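Local coordinates for protein phosphoserine phosphatase (Thermococcus onnurineus, PDB 4AP9) that probably hydrolyses L-phosphoserine to L-serine and phosphate with the help of magnesium, the last step of serine biosynthesis, at residues 16-20 and 100-104; 25-29 and 59-63; 92-96 and 196-200; 172-176 and 186-192. One frame throughout, in Å; residues are numbered along the deposited sequence.

Contact 1: residues 16-20 and 100-104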
loop_
_atom_site.group_PDB
_atom_site.type_symbol
_atom_site.label_atom_id
_atom_site.label_comp_id
_atom_site.label_asym_id
_atom_site.label_seq_id
_atom_site.Cartn_x
_atom_site.Cartn_y
_atom_site.Cartn_z
ATOM N N ILE A 16 -19.490 -20.349 -13.578
ATOM C CA ILE A 16 -20.657 -21.077 -14.076
ATOM C C ILE A 16 -20.332 -22.445 -14.673
ATOM O O ILE A 16 -20.960 -23.444 -14.330
ATOM C CB ILE A 16 -21.414 -20.224 -15.118
ATOM C CG1 ILE A 16 -21.983 -18.983 -14.439
ATOM C CG2 ILE A 16 -22.549 -21.021 -15.762
ATOM C CD1 ILE A 16 -22.556 -17.962 -15.410
ATOM N N GLU A 17 -19.351 -22.500 -15.554
ATOM C CA GLU A 17 -19.093 -23.747 -16.273
ATOM C C GLU A 17 -18.530 -24.826 -15.369
ATOM O O GLU A 17 -17.533 -24.623 -14.688
ATOM C CB GLU A 17 -18.147 -23.501 -17.445
ATOM C CG GLU A 17 -18.686 -22.505 -18.453
ATOM C CD GLU A 17 -17.586 -21.937 -19.333
ATOM O OE1 GLU A 17 -16.642 -21.316 -18.794
ATOM O OE2 GLU A 17 -17.663 -22.111 -20.563
ATOM N N GLY A 18 -19.172 -25.987 -15.372
ATOM C CA GLY A 18 -18.701 -27.099 -14.561
ATOM C C GLY A 18 -19.183 -27.036 -13.121
ATOM O O GLY A 18 -18.865 -27.909 -12.317
ATOM N N THR A 19 -19.949 -26.004 -12.787
ATOM C CA THR A 19 -20.608 -25.953 -11.490
ATOM C C THR A 19 -22.116 -25.951 -11.686
ATOM O O THR A 19 -22.801 -26.850 -11.193
ATOM C CB THR A 19 -20.200 -24.719 -10.671
ATOM O OG1 THR A 19 -20.618 -23.537 -11.366
ATOM C CG2 THR A 19 -18.674 -24.689 -10.457
ATOM N N LEU A 20 -22.626 -24.954 -12.416
ATOM C CA LEU A 20 -24.067 -24.826 -12.636
ATOM C C LEU A 20 -24.548 -25.468 -13.931
ATOM O O LEU A 20 -25.724 -25.827 -14.044
ATOM C CB LEU A 20 -24.493 -23.355 -12.617
ATOM C CG LEU A 20 -24.138 -22.516 -11.385
ATOM C CD1 LEU A 20 -24.734 -21.120 -11.528
ATOM C CD2 LEU A 20 -24.635 -23.187 -10.105
ATOM N N LEU A 100 -22.143 -14.414 -10.319
ATOM C CA LEU A 100 -21.926 -15.486 -11.281
ATOM C C LEU A 100 -20.971 -14.976 -12.339
ATOM O O LEU A 100 -21.164 -13.888 -12.876
ATOM C CB LEU A 100 -23.257 -15.898 -11.923
ATOM C CG LEU A 100 -24.399 -16.343 -11.010
ATOM C CD1 LEU A 100 -25.508 -16.966 -11.839
ATOM C CD2 LEU A 100 -23.945 -17.321 -9.944
ATOM N N ILE A 101 -19.932 -15.745 -12.644
ATOM C CA ILE A 101 -18.974 -15.307 -13.643
ATOM C C ILE A 101 -18.697 -16.405 -14.649
ATOM O O ILE A 101 -18.922 -17.587 -14.374
ATOM C CB ILE A 101 -17.635 -14.841 -13.003
ATOM C CG1 ILE A 101 -16.901 -15.990 -12.302
ATOM C CG2 ILE A 101 -17.881 -13.740 -11.983
ATOM C CD1 ILE A 101 -15.557 -15.562 -11.730
ATOM N N SER A 102 -18.243 -16.001 -15.826
ATOM C CA SER A 102 -17.753 -16.954 -16.811
ATOM C C SER A 102 -16.839 -16.250 -17.805
ATOM O O SER A 102 -16.996 -15.049 -18.057
ATOM C CB SER A 102 -18.927 -17.599 -17.566
ATOM O OG SER A 102 -18.457 -18.515 -18.563
ATOM N N GLY A 103 -15.904 -16.999 -18.378
ATOM C CA GLY A 103 -15.086 -16.498 -19.474
ATOM C C GLY A 103 -15.738 -16.729 -20.832
ATOM O O GLY A 103 -15.199 -16.325 -21.868
ATOM N N SER A 104 -16.893 -17.394 -20.821
ATOM C CA SER A 104 -17.672 -17.591 -22.036
ATOM C C SER A 104 -18.619 -16.408 -22.237
ATOM O O SER A 104 -18.584 -15.433 -21.470
ATOM C CB SER A 104 -18.589 -18.817 -21.925
ATOM O OG SER A 104 -19.111 -19.182 -23.207
HETATM O O HOH W 1 -14.771 -19.609 -18.495
HETATM O O HOH W 2 -17.673 -20.377 -16.444
#
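The turn after strand 11-15 carries D-x-E-G-T, a variant of the DxDGT-type first motif of the haloacid dehalogenase fold with E17 in place of the second aspartate; it lies beside the C-terminal end of the parallel neighbour 97-102, where the family keeps its second motif. L100 comes first: its CB lies 4.1 Å from I16 CD1 and its CD2 4.2 Å from L20 CD1, an apolar patch beneath the turn. I101 points its side chain away, but its carbonyl accepts a backbone hydrogen bond, I16 N to I101 O at 2.9 Å and nearly linear, so the strand pairing continues just beyond D15. S102 turns back: one water donates to E17 OE1 (2.7 Å) and accepts from E17 N (2.8 Å) and S102 OG (2.9 Å), linking E17 backbone and carboxylate to the S102 hydroxyl. At G103, whose nearest atoms are about 5 Å from a bound 3-pyridinium-1-ylpropane-1-sulfonate, the chain turns a corner; a second water accepts from G103 N (2.8 Å) and donates to E17 OE1 (2.6 Å). S104 brings its CB to 3.7 Å from E17 OE2, while S104 N donates to S102 OG at 3.0 Å and closes an ST turn.

Contact 2: residues 25-29 and 59-63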
loop_
_atom_site.group_PDB
_atom_site.type_symbol
_atom_site.label_atom_id
_atom_site.label_comp_id
_atom_site.label_asym_id
_atom_site.label_seq_id
_atom_site.Cartn_x
_atom_site.Cartn_y
_atom_site.Cartn_z
ATOM N N PHE A 25 -19.413 -24.235 -24.494
ATOM C CA PHE A 25 -19.538 -23.558 -25.794
ATOM C C PHE A 25 -18.530 -23.991 -26.861
ATOM O O PHE A 25 -18.888 -24.188 -28.023
ATOM C CB PHE A 25 -19.452 -22.038 -25.607
ATOM C CG PHE A 25 -19.472 -21.268 -26.896
ATOM C CD1 PHE A 25 -20.672 -20.968 -27.515
ATOM C CD2 PHE A 25 -18.292 -20.825 -27.479
ATOM C CE1 PHE A 25 -20.705 -20.260 -28.708
ATOM C CE2 PHE A 25 -18.319 -20.107 -28.679
ATOM C CZ PHE A 25 -19.529 -19.826 -29.288
ATOM N N TRP A 26 -17.253 -24.096 -26.502
ATOM C CA TRP A 26 -16.259 -24.440 -27.515
ATOM C C TRP A 26 -16.356 -25.894 -28.024
ATOM O O TRP A 26 -16.102 -26.161 -29.212
ATOM C CB TRP A 26 -14.830 -24.054 -27.075
ATOM C CG TRP A 26 -14.640 -22.546 -27.001
ATOM C CD1 TRP A 26 -14.430 -21.796 -25.871
ATOM C CD2 TRP A 26 -14.695 -21.611 -28.095
ATOM N NE1 TRP A 26 -14.314 -20.462 -26.201
ATOM C CE2 TRP A 26 -14.490 -20.321 -27.551
ATOM C CE3 TRP A 26 -14.884 -21.744 -29.472
ATOM C CZ2 TRP A 26 -14.465 -19.170 -28.345
ATOM C CZ3 TRP A 26 -14.863 -20.594 -30.262
ATOM C CH2 TRP A 26 -14.658 -19.323 -29.689
ATOM N N ARG A 27 -16.729 -26.816 -27.140
ATOM C CA ARG A 27 -16.963 -28.202 -27.546
ATOM C C ARG A 27 -18.188 -28.257 -28.458
ATOM O O ARG A 27 -18.217 -29.009 -29.427
ATOM C CB ARG A 27 -17.160 -29.110 -26.333
ATOM C CG ARG A 27 -15.929 -29.134 -25.433
ATOM C CD ARG A 27 -16.017 -30.178 -24.336
ATOM N NE ARG A 27 -14.906 -30.027 -23.392
ATOM C CZ ARG A 27 -13.679 -30.507 -23.579
ATOM N NH1 ARG A 27 -13.379 -31.186 -24.682
ATOM N NH2 ARG A 27 -12.745 -30.310 -22.653
ATOM N N GLU A 28 -19.191 -27.441 -28.159
ATOM C CA GLU A 28 -20.353 -27.344 -29.041
ATOM C C GLU A 28 -19.990 -26.733 -30.401
ATOM O O GLU A 28 -20.463 -27.190 -31.452
ATOM C CB GLU A 28 -21.474 -26.556 -28.362
ATOM C CG GLU A 28 -22.743 -26.403 -29.193
ATOM C CD GLU A 28 -23.522 -27.702 -29.372
ATOM O OE1 GLU A 28 -23.085 -28.754 -28.856
ATOM O OE2 GLU A 28 -24.582 -27.656 -30.030
HETATM N N MSE A 29 -19.152 -25.697 -30.399
HETATM C CA MSE A 29 -18.706 -25.119 -31.657
HETATM C C MSE A 29 -17.926 -26.133 -32.488
HETATM O O MSE A 29 -18.037 -26.160 -33.714
HETATM C CB MSE A 29 -17.869 -23.860 -31.432
HETATM C CG MSE A 29 -18.677 -22.673 -30.963
HETATM SE SE MSE A 29 -19.966 -22.127 -32.331
HETATM C CE MSE A 29 -21.508 -22.823 -31.507
ATOM N N ARG A 59 -9.239 -20.013 -31.047
ATOM C CA ARG A 59 -10.589 -20.565 -31.129
ATOM C C ARG A 59 -11.542 -19.515 -31.703
ATOM O O ARG A 59 -12.362 -19.807 -32.574
ATOM C CB ARG A 59 -11.062 -21.036 -29.749
ATOM C CG ARG A 59 -10.451 -22.393 -29.332
ATOM C CD ARG A 59 -10.858 -22.820 -27.935
ATOM N NE ARG A 59 -10.080 -22.123 -26.909
ATOM C CZ ARG A 59 -10.533 -21.778 -25.715
ATOM N NH1 ARG A 59 -11.779 -22.045 -25.360
ATOM N NH2 ARG A 59 -9.744 -21.146 -24.873
ATOM N N VAL A 60 -11.417 -18.284 -31.225
ATOM C CA VAL A 60 -12.276 -17.202 -31.699
ATOM C C VAL A 60 -12.127 -17.021 -33.208
ATOM O O VAL A 60 -13.114 -16.844 -33.923
ATOM C CB VAL A 60 -11.955 -15.901 -30.980
ATOM C CG1 VAL A 60 -12.515 -14.693 -31.753
ATOM C CG2 VAL A 60 -12.507 -15.966 -29.580
ATOM N N GLY A 61 -10.883 -17.094 -33.671
ATOM C CA GLY A 61 -10.559 -16.974 -35.073
ATOM C C GLY A 61 -11.220 -18.045 -35.916
ATOM O O GLY A 61 -11.669 -17.777 -37.034
ATOM N N LEU A 62 -11.288 -19.257 -35.376
ATOM C CA LEU A 62 -11.850 -20.385 -36.103
ATOM C C LEU A 62 -13.377 -20.340 -36.247
ATOM O O LEU A 62 -13.941 -21.113 -37.020
ATOM C CB LEU A 62 -11.414 -21.716 -35.475
ATOM C CG LEU A 62 -9.936 -22.083 -35.650
ATOM C CD1 LEU A 62 -9.483 -23.107 -34.627
ATOM C CD2 LEU A 62 -9.689 -22.593 -37.053
ATOM N N ILE A 63 -14.049 -19.462 -35.507
ATOM C CA ILE A 63 -15.485 -19.304 -35.731
ATOM C C ILE A 63 -15.863 -17.951 -36.329
ATOM O O ILE A 63 -17.038 -17.590 -36.379
ATOM C CB ILE A 63 -16.351 -19.623 -34.473
ATOM C CG1 ILE A 63 -16.039 -18.672 -33.313
ATOM C CG2 ILE A 63 -16.205 -21.091 -34.064
ATOM C CD1 ILE A 63 -17.124 -18.634 -32.234
#
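W26 dominates this helix-helix contact. Its m chi1 rotamer swings the indole across to helix 52-62, where R59 covers one face: R59 CZ sits 4.2 Å from the centroid of the five-membered ring in a cation-pi arrangement, and R59 CB lies 3.8 Å from the six-membered centroid, almost on its normal, as a CH-pi contact. The arginine reaches this position with m, t and m for its first three torsions, the second m folding the guanidinium over the pyrrole part. I63, in a p chi1 conformation just past the helix end, directs CD1 to 3.6 Å from W26 CZ3 and 4.0 Å from F25 CZ, and its CG2 lies 4.2 Å from CB of the selenomethionine M29. V60 adds CG2 at 4.0 Å from W26 CZ2. The two helices belong to the helical cap inserted between the first two sequence motifs. Here I38 and L42 of helix 36-47 pack on W26 and R59 respectively, W52 makes a second cation-pi contact with R59, and F131 of strand 130-135 touches both V60 and I63.

Contact 3: residues 92-96 and 196-200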
loop_
_atom_site.group_PDB
_atom_site.type_symbol
_atom_site.label_atom_id
_atom_site.label_comp_id
_atom_site.label_asym_id
_atom_site.label_seq_id
_atom_site.Cartn_x
_atom_site.Cartn_y
_atom_site.Cartn_z
ATOM N N ARG A 92 -27.909 -17.157 -0.696
ATOM C CA ARG A 92 -28.527 -15.939 -0.167
ATOM C C ARG A 92 -29.059 -16.114 1.252
ATOM O O ARG A 92 -28.865 -15.239 2.092
ATOM C CB ARG A 92 -29.655 -15.451 -1.059
ATOM C CG ARG A 92 -29.196 -14.828 -2.338
ATOM C CD ARG A 92 -30.301 -13.953 -2.888
ATOM N NE ARG A 92 -30.015 -13.553 -4.254
ATOM C CZ ARG A 92 -30.462 -14.202 -5.322
ATOM N NH1 ARG A 92 -31.219 -15.281 -5.176
ATOM N NH2 ARG A 92 -30.160 -13.772 -6.537
ATOM N N GLU A 93 -29.741 -17.227 1.512
ATOM C CA GLU A 93 -30.230 -17.514 2.860
ATOM C C GLU A 93 -29.076 -17.497 3.856
ATOM O O GLU A 93 -29.223 -17.035 4.994
ATOM C CB GLU A 93 -30.912 -18.881 2.923
ATOM C CG GLU A 93 -32.176 -19.014 2.098
ATOM C CD GLU A 93 -32.786 -20.399 2.217
ATOM O OE1 GLU A 93 -32.708 -20.991 3.318
ATOM O OE2 GLU A 93 -33.340 -20.894 1.211
ATOM N N LYS A 94 -27.933 -18.013 3.422
ATOM C CA LYS A 94 -26.769 -18.133 4.287
ATOM C C LYS A 94 -26.001 -16.814 4.391
ATOM O O LYS A 94 -24.949 -16.748 5.025
ATOM C CB LYS A 94 -25.851 -19.257 3.806
ATOM C CG LYS A 94 -26.505 -20.633 3.755
ATOM C CD LYS A 94 -27.174 -20.980 5.075
ATOM C CE LYS A 94 -27.699 -22.416 5.072
ATOM N NZ LYS A 94 -28.229 -22.812 6.405
ATOM N N GLY A 95 -26.526 -15.770 3.764
ATOM C CA GLY A 95 -26.010 -14.424 3.957
ATOM C C GLY A 95 -24.954 -13.966 2.968
ATOM O O GLY A 95 -24.194 -13.049 3.255
ATOM N N PHE A 96 -24.900 -14.608 1.809
ATOM C CA PHE A 96 -23.956 -14.228 0.768
ATOM C C PHE A 96 -24.621 -13.339 -0.266
ATOM O O PHE A 96 -25.815 -13.481 -0.542
ATOM C CB PHE A 96 -23.412 -15.476 0.057
ATOM C CG PHE A 96 -22.502 -16.308 0.909
ATOM C CD1 PHE A 96 -23.016 -17.263 1.762
ATOM C CD2 PHE A 96 -21.132 -16.137 0.849
ATOM C CE1 PHE A 96 -22.182 -18.034 2.550
ATOM C CE2 PHE A 96 -20.287 -16.902 1.635
ATOM C CZ PHE A 96 -20.815 -17.856 2.488
ATOM N N ILE A 196 -23.373 -26.116 1.251
ATOM C CA ILE A 196 -23.866 -24.787 1.553
ATOM C C ILE A 196 -25.056 -24.848 2.506
ATOM O O ILE A 196 -25.220 -23.974 3.355
ATOM C CB ILE A 196 -24.236 -24.020 0.272
ATOM C CG1 ILE A 196 -22.994 -23.847 -0.598
ATOM C CG2 ILE A 196 -24.843 -22.671 0.615
ATOM C CD1 ILE A 196 -21.828 -23.189 0.114
ATOM N N LYS A 197 -25.871 -25.891 2.380
ATOM C CA LYS A 197 -27.040 -26.027 3.247
ATOM C C LYS A 197 -26.607 -26.239 4.698
ATOM O O LYS A 197 -27.332 -25.888 5.628
ATOM C CB LYS A 197 -27.957 -27.165 2.775
ATOM C CG LYS A 197 -29.020 -26.725 1.777
ATOM C CD LYS A 197 -30.057 -27.818 1.518
ATOM C CE LYS A 197 -29.553 -28.871 0.548
ATOM N NZ LYS A 197 -30.702 -29.625 -0.074
ATOM N N ASN A 198 -25.413 -26.795 4.876
ATOM C CA ASN A 198 -24.844 -27.001 6.211
ATOM C C ASN A 198 -24.275 -25.747 6.874
ATOM O O ASN A 198 -23.866 -25.802 8.032
ATOM C CB ASN A 198 -23.739 -28.047 6.158
ATOM C CG ASN A 198 -24.221 -29.426 6.520
ATOM O OD1 ASN A 198 -25.295 -29.592 7.107
ATOM N ND2 ASN A 198 -23.419 -30.433 6.188
ATOM N N LEU A 199 -24.224 -24.627 6.156
ATOM C CA LEU A 199 -23.639 -23.414 6.724
ATOM C C LEU A 199 -24.481 -22.745 7.819
ATOM O O LEU A 199 -25.718 -22.768 7.793
ATOM C CB LEU A 199 -23.288 -22.395 5.634
ATOM C CG LEU A 199 -22.234 -22.801 4.603
ATOM C CD1 LEU A 199 -22.081 -21.688 3.577
ATOM C CD2 LEU A 199 -20.896 -23.109 5.257
ATOM N N LYS A 200 -23.765 -22.143 8.767
ATOM C CA LYS A 200 -24.311 -21.395 9.901
ATOM C C LYS A 200 -24.946 -22.299 10.947
ATOM O O LYS A 200 -24.397 -23.355 11.268
ATOM C CB LYS A 200 -25.272 -20.305 9.441
ATOM C CG LYS A 200 -24.575 -18.996 9.108
ATOM C CD LYS A 200 -25.565 -18.016 8.519
ATOM C CE LYS A 200 -26.950 -18.282 9.079
ATOM N NZ LYS A 200 -27.979 -17.534 8.305
#
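Two helix ends meet at the edge of the core domain, that of helix 82-93 and that of helix 189-197 close to the end of the chain. R92 faces elsewhere, bound to D117 and to the carbonyl of L115. At E93 the contribution is modest: its carbonyl O lies 3.6 Å from K200 NZ. K94 carries most of the contact. Its side chain runs over the last turn of the partner helix, with CG 4.1 Å from both I196 CG2 and L199 CB and CE 3.4 Å from I196 O, before its ammonium group reaches the backbone. K94 NZ donates to L199 O at 2.9 Å and, more weakly, to K197 O at 3.3 Å. G95 ends helix 82-93 in a Schellman motif: G95 N is hydrogen-bonded to R92 O at 2.9 Å, and its positive phi turns the following chain out of the helix; a side chain at these angles would be jammed against the carbonyl of K94. Next comes F96, whose CE1 packs 3.8 Å from L199 CD1. L199 also touches M3 of a neighbouring subunit, and the backbone of K200 is hydrogen-bonded to that subunit, so the tail belongs to an interface as well. The K94 ammonium meets the carbonyls of K197 and L199, where helix 189-197 ends and its dipole is partially negative, so the attraction depends on backbone position and not on the identity of those side chains.

Contact 4: residues 172-176 and 186-192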
loop_
_atom_site.group_PDB
_atom_site.type_symbol
_atom_site.label_atom_id
_atom_site.label_comp_id
_atom_site.label_asym_id
_atom_site.label_seq_id
_atom_site.Cartn_x
_atom_site.Cartn_y
_atom_site.Cartn_z
ATOM N N GLY A 172 -12.126 -21.593 -1.033
ATOM C CA GLY A 172 -12.413 -21.996 -2.392
ATOM C C GLY A 172 -12.876 -23.436 -2.445
ATOM O O GLY A 172 -12.354 -24.277 -1.722
ATOM N N ILE A 173 -13.881 -23.708 -3.274
ATOM C CA ILE A 173 -14.403 -25.053 -3.433
ATOM C C ILE A 173 -14.390 -25.424 -4.903
ATOM O O ILE A 173 -14.979 -24.732 -5.737
ATOM C CB ILE A 173 -15.864 -25.177 -2.955
ATOM C CG1 ILE A 173 -16.000 -24.686 -1.518
ATOM C CG2 ILE A 173 -16.346 -26.628 -3.057
ATOM C CD1 ILE A 173 -17.448 -24.665 -1.006
ATOM N N ALA A 174 -13.728 -26.533 -5.212
ATOM C CA ALA A 174 -13.743 -27.085 -6.564
ATOM C C ALA A 174 -14.822 -28.152 -6.697
ATOM O O ALA A 174 -15.143 -28.836 -5.731
ATOM C CB ALA A 174 -12.371 -27.661 -6.916
ATOM N N VAL A 175 -15.389 -28.284 -7.896
ATOM C CA VAL A 175 -16.412 -29.286 -8.150
ATOM C C VAL A 175 -16.012 -30.290 -9.226
ATOM O O VAL A 175 -15.764 -29.912 -10.368
ATOM C CB VAL A 175 -17.708 -28.632 -8.632
ATOM C CG1 VAL A 175 -18.783 -29.692 -8.852
ATOM C CG2 VAL A 175 -18.174 -27.572 -7.636
ATOM N N GLY A 176 -15.956 -31.569 -8.865
ATOM C CA GLY A 176 -15.635 -32.602 -9.835
ATOM C C GLY A 176 -14.230 -32.952 -10.300
ATOM O O GLY A 176 -14.007 -34.017 -10.880
ATOM N N VAL A 186 -15.673 -30.942 -3.840
ATOM C CA VAL A 186 -16.931 -31.673 -3.728
ATOM C C VAL A 186 -17.202 -32.461 -5.002
ATOM O O VAL A 186 -16.730 -32.093 -6.076
ATOM C CB VAL A 186 -18.112 -30.747 -3.403
ATOM C CG1 VAL A 186 -17.960 -30.201 -1.999
ATOM C CG2 VAL A 186 -18.200 -29.607 -4.425
ATOM N N LYS A 187 -17.962 -33.546 -4.886
ATOM C CA LYS A 187 -18.125 -34.485 -6.000
ATOM C C LYS A 187 -18.896 -33.928 -7.188
ATOM O O LYS A 187 -18.588 -34.247 -8.336
ATOM C CB LYS A 187 -18.812 -35.773 -5.534
ATOM C CG LYS A 187 -17.970 -36.644 -4.623
ATOM C CD LYS A 187 -18.687 -37.960 -4.329
ATOM C CE LYS A 187 -18.003 -38.751 -3.223
ATOM N NZ LYS A 187 -18.791 -39.967 -2.858
ATOM N N ASP A 188 -19.912 -33.119 -6.910
ATOM C CA ASP A 188 -20.805 -32.627 -7.946
ATOM C C ASP A 188 -21.670 -31.527 -7.348
ATOM O O ASP A 188 -21.536 -31.203 -6.172
ATOM C CB ASP A 188 -21.679 -33.763 -8.494
ATOM C CG ASP A 188 -22.400 -34.531 -7.397
ATOM O OD1 ASP A 188 -22.660 -33.945 -6.322
ATOM O OD2 ASP A 188 -22.712 -35.726 -7.611
ATOM N N LEU A 189 -22.554 -30.954 -8.150
ATOM C CA LEU A 189 -23.334 -29.808 -7.698
ATOM C C LEU A 189 -24.207 -30.170 -6.505
ATOM O O LEU A 189 -24.445 -29.345 -5.629
ATOM C CB LEU A 189 -24.184 -29.265 -8.842
ATOM C CG LEU A 189 -25.063 -28.043 -8.591
ATOM C CD1 LEU A 189 -24.224 -26.870 -8.147
ATOM C CD2 LEU A 189 -25.823 -27.693 -9.864
ATOM N N LYS A 190 -24.686 -31.412 -6.476
ATOM C CA LYS A 190 -25.532 -31.868 -5.384
ATOM C C LYS A 190 -24.778 -31.780 -4.061
ATOM O O LYS A 190 -25.284 -31.255 -3.071
ATOM C CB LYS A 190 -26.002 -33.304 -5.638
ATOM C CG LYS A 190 -26.769 -33.922 -4.482
ATOM C CD LYS A 190 -28.107 -33.223 -4.272
ATOM C CE LYS A 190 -28.755 -33.634 -2.949
ATOM N NZ LYS A 190 -29.301 -35.029 -2.936
ATOM N N GLU A 191 -23.553 -32.293 -4.055
ATOM C CA GLU A 191 -22.710 -32.234 -2.872
ATOM C C GLU A 191 -22.454 -30.779 -2.470
ATOM O O GLU A 191 -22.418 -30.450 -1.279
ATOM C CB GLU A 191 -21.394 -32.959 -3.159
ATOM C CG GLU A 191 -20.581 -33.331 -1.935
ATOM C CD GLU A 191 -19.530 -34.382 -2.254
ATOM O OE1 GLU A 191 -19.916 -35.494 -2.668
ATOM O OE2 GLU A 191 -18.323 -34.101 -2.093
ATOM N N LEU A 192 -22.287 -29.903 -3.460
ATOM C CA LEU A 192 -22.027 -28.492 -3.174
ATOM C C LEU A 192 -23.236 -27.859 -2.504
ATOM O O LEU A 192 -23.096 -27.124 -1.529
ATOM C CB LEU A 192 -21.670 -27.720 -4.447
ATOM C CG LEU A 192 -21.339 -26.236 -4.266
ATOM C CD1 LEU A 192 -20.122 -26.052 -3.364
ATOM C CD2 LEU A 192 -21.110 -25.565 -5.617
#
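Backbone hydrogen bonds set the register. V186 N donates to A174 O at 2.9 Å and G176 N to V186 O at 2.9 Å, both nearly linear, so that V186 bridges V175 in parallel fashion, V175 CA to V186 CA 5.0 Å. A CA-H...O contact, V175 CA to V186 O at 3.5 Å, accompanies the pair. The pairing stops at G176, whose phi of 81° would press a side chain against the carbonyl of V175. Apolar packing takes up one face of this ladder: V186 CG2 lies 3.8 Å from both I173 CG2 and V175 CG2, and L192, reaching back from the helix, places CD1 3.8 Å from I173 CD1 and CD2 4.1 Å from V175 CG2. V175 CG1 rests against the turn into the helix, 3.7 Å from D188 CA and 4.0 Å from L189 N. This is the edge of the Rossmann-like sheet of the haloacid dehalogenase fold: strand 184-186 is the outermost on this side, and the chain leaves it for helix 189-197, which lies over the sheet beside helix 82-93, with L189 and L192 both touching L87. Polar side chains shape that turn. D188 occupies the N-cap position, and its OD1 accepts from E191 N at 2.9 Å; E191 OE2 in turn receives a weak bond from K187 N, also 2.9 Å.

In the fold
Contact 1 lies near the centre of the chain, at the probable active site. Contact 2, whose centre is about 17 Å from that of contact 1, is nested within the loop that contact 1 closes and touches it where S104 OG meets F25 CB at 3.7 Å. Contact 4 also packs against the motif turn, with T19 O 3.4 Å from L189 CD1. Nearest atoms of the R59 side chain in contact 2 and of A174 in contact 4 are about 8 and 12 Å from a bound 3-pyridinium-1-ylpropane-1-sulfonate. Helix 189-197 leads from contact 4 to contact 3, their centres about 15 Å apart. Contacts 2 and 3 lie on opposite sides of the chain's centre, about 37 Å between centres.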